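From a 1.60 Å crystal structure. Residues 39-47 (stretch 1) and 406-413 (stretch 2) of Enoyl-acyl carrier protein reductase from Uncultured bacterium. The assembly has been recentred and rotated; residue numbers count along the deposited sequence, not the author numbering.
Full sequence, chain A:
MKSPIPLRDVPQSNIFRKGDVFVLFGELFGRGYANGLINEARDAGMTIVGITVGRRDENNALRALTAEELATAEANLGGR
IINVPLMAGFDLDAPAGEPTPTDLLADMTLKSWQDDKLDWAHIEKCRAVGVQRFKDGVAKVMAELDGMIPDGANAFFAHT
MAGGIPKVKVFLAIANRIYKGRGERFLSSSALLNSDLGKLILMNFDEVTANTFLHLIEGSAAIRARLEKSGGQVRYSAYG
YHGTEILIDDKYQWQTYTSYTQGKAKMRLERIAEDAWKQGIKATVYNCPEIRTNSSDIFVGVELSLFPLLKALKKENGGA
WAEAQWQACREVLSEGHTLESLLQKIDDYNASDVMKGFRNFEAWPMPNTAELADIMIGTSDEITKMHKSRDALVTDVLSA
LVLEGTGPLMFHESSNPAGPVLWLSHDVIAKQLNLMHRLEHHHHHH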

# COMPACT_ATOMS: atom_id res chain seq x y z
N ASN A 39 -8.61 -12.41 -4.73
CA ASN A 39 -8.78 -13.86 -4.85
C ASN A 39 -9.87 -14.34 -3.90
O ASN A 39 -10.68 -15.23 -4.24
CB ASN A 39 -7.48 -14.60 -4.56
CG ASN A 39 -6.38 -14.30 -5.57
OD1 ASN A 39 -6.64 -13.80 -6.67
ND2 ASN A 39 -5.15 -14.62 -5.21
N GLU A 40 -9.95 -13.72 -2.73
CA GLU A 40 -11.00 -14.08 -1.78
C GLU A 40 -12.36 -13.76 -2.37
O GLU A 40 -13.31 -14.57 -2.32
CB GLU A 40 -10.81 -13.36 -0.44
CG GLU A 40 -9.63 -13.93 0.30
CD GLU A 40 -9.92 -15.32 0.81
OE1 GLU A 40 -11.05 -15.55 1.28
OE2 GLU A 40 -9.06 -16.19 0.64
N ALA A 41 -12.44 -12.57 -2.94
CA ALA A 41 -13.71 -12.15 -3.52
C ALA A 41 -14.10 -13.11 -4.65
O ALA A 41 -15.28 -13.45 -4.80
CB ALA A 41 -13.61 -10.74 -4.03
N ARG A 42 -13.10 -13.55 -5.41
CA ARG A 42 -13.37 -14.43 -6.54
C ARG A 42 -13.88 -15.76 -5.99
O ARG A 42 -14.87 -16.30 -6.50
CB ARG A 42 -12.11 -14.63 -7.41
CG ARG A 42 -12.37 -15.33 -8.75
CD ARG A 42 -11.19 -15.20 -9.73
NE ARG A 42 -10.91 -13.82 -10.13
CZ ARG A 42 -9.91 -13.08 -9.66
NH1 ARG A 42 -9.06 -13.58 -8.77
NH2 ARG A 42 -9.74 -11.84 -10.10
N ASP A 43 -13.25 -16.27 -4.93
CA ASP A 43 -13.65 -17.62 -4.49
C ASP A 43 -14.98 -17.60 -3.75
O ASP A 43 -15.63 -18.63 -3.62
CB ASP A 43 -12.58 -18.28 -3.60
CG ASP A 43 -11.20 -18.27 -4.20
OD1 ASP A 43 -11.07 -18.36 -5.44
OD2 ASP A 43 -10.22 -18.26 -3.41
N ALA A 44 -15.41 -16.42 -3.30
CA ALA A 44 -16.72 -16.31 -2.66
C ALA A 44 -17.82 -16.21 -3.72
O ALA A 44 -19.00 -16.22 -3.39
CB ALA A 44 -16.78 -15.11 -1.73
N GLY A 45 -17.42 -16.12 -4.99
CA GLY A 45 -18.39 -16.08 -6.08
C GLY A 45 -18.90 -14.69 -6.42
O GLY A 45 -19.93 -14.53 -7.08
N MET A 46 -18.16 -13.67 -5.99
CA MET A 46 -18.56 -12.30 -6.29
C MET A 46 -18.25 -11.93 -7.73
O MET A 46 -17.32 -12.45 -8.35
CB MET A 46 -17.85 -11.31 -5.36
CG MET A 46 -18.21 -11.51 -3.92
SD MET A 46 -17.36 -10.31 -2.85
CE MET A 46 -18.39 -8.84 -3.06
N THR A 47 -19.08 -11.05 -8.27
CA THR A 47 -18.77 -10.38 -9.52
C THR A 47 -17.65 -9.37 -9.33
O THR A 47 -17.73 -8.52 -8.45
CB THR A 47 -19.98 -9.67 -10.07
OG1 THR A 47 -21.02 -10.64 -10.24
CG2 THR A 47 -19.66 -9.04 -11.41
N THR A 406 -3.32 -11.75 4.52
CA THR A 406 -4.10 -10.51 4.67
C THR A 406 -5.39 -10.59 3.86
O THR A 406 -6.37 -9.94 4.22
CB THR A 406 -3.31 -9.24 4.28
OG1 THR A 406 -2.91 -9.29 2.90
CG2 THR A 406 -2.08 -9.08 5.19
N GLY A 407 -5.39 -11.37 2.78
CA GLY A 407 -6.58 -11.55 1.94
C GLY A 407 -7.84 -11.89 2.71
O GLY A 407 -8.79 -11.13 2.75
N PRO A 408 -7.86 -13.08 3.32
CA PRO A 408 -9.02 -13.51 4.09
C PRO A 408 -9.25 -12.66 5.32
O PRO A 408 -10.39 -12.45 5.70
CB PRO A 408 -8.70 -14.97 4.45
CG PRO A 408 -7.24 -15.11 4.20
CD PRO A 408 -6.89 -14.16 3.13
N LEU A 409 -8.18 -12.17 5.95
CA LEU A 409 -8.38 -11.27 7.07
C LEU A 409 -9.21 -10.05 6.67
O LEU A 409 -10.20 -9.74 7.34
CB LEU A 409 -7.03 -10.80 7.65
CG LEU A 409 -6.29 -11.86 8.49
CD1 LEU A 409 -4.90 -11.37 8.89
CD2 LEU A 409 -7.10 -12.25 9.72
N MET A 410 -8.83 -9.36 5.60
CA MET A 410 -9.56 -8.17 5.20
C MET A 410 -10.95 -8.55 4.66
O MET A 410 -11.95 -7.90 5.00
CB MET A 410 -8.78 -7.38 4.16
CG MET A 410 -7.48 -6.81 4.74
SD MET A 410 -6.46 -6.02 3.50
CE MET A 410 -7.53 -4.67 2.91
N PHE A 411 -11.02 -9.64 3.89
CA PHE A 411 -12.29 -10.04 3.28
C PHE A 411 -13.31 -10.38 4.36
O PHE A 411 -14.48 -9.94 4.29
CB PHE A 411 -12.09 -11.23 2.33
CG PHE A 411 -13.35 -11.58 1.56
CD1 PHE A 411 -13.83 -10.75 0.58
CD2 PHE A 411 -14.04 -12.74 1.87
CE1 PHE A 411 -15.03 -11.08 -0.12
CE2 PHE A 411 -15.22 -13.08 1.19
CZ PHE A 411 -15.70 -12.25 0.19
N HIS A 412 -12.90 -11.14 5.37
CA HIS A 412 -13.85 -11.54 6.41
C HIS A 412 -14.11 -10.43 7.44
O HIS A 412 -15.24 -10.25 7.88
CB HIS A 412 -13.37 -12.83 7.10
CG HIS A 412 -13.48 -14.05 6.24
ND1 HIS A 412 -14.67 -14.47 5.69
CD2 HIS A 412 -12.54 -14.96 5.85
CE1 HIS A 412 -14.47 -15.58 5.00
NE2 HIS A 412 -13.19 -15.89 5.07
N GLU A 413 -13.08 -9.67 7.82
CA GLU A 413 -13.31 -8.58 8.74
C GLU A 413 -14.28 -7.56 8.12
O GLU A 413 -15.09 -6.96 8.83
CB GLU A 413 -12.00 -7.89 9.12
CG GLU A 413 -12.13 -6.84 10.23
CD GLU A 413 -12.58 -7.44 11.57
OE1 GLU A 413 -12.48 -8.67 11.77
OE2 GLU A 413 -12.99 -6.65 12.43

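The helix of the first stretch and the residues after it pack on the helix of the second, far away in sequence; the helix axes come within 9.5 Å of each other, at 62° between their N-to-C directions. No hydrogen bond joins the stretches; the contact, which buries 267 Å² in all, rests on the fit of shapes. The backbones draw nearest where E40 faces P408, with their CA atoms 6.2 Å apart.

The first bump is E40. Its side chain enters a hollow formed by G407, P408, F411 and H412. E40 CG lies 3.6 Å from both G407 C and P408 N, touching the backbone itself, and E40 CD lies 3.9 Å from P408 CB. G407 has no side chain; a CB would point toward the first stretch and sit 3.6 Å from E40 CG, in contact but not in clash, whereas it would clash with P408 CD at 2.8 Å. At the root of the side chain, E40 CB rests 3.7 Å from F411 CG. The carboxylate reaches the neighbourhood of H412, but at 4.4 Å from E40 OE1 to H412 NE2 the two are merely near.

F411 is the answering bump. Its chi1 is t, and its ring projects against the first helix and the turn that follows. One ring face is covered by backbone, E40 O and A41 N, while A41 CA comes 3.8 Å from F411 CE1. A44 CB meets F411 CZ at 3.6 Å, an apolar contact, and M46 SD lies at the ring edge, 3.7 Å from F411 CE1 and 5.0 Å from the ring centroid, 87° off the ring normal, a sulfur-aromatic contact.

The chain turn brings M46 to this position. G45, with positive phi, forms a Schellman motif, in which G45 N bonds to R42 O (3.0 Å) and M46 N to A41 O (3.1 Å).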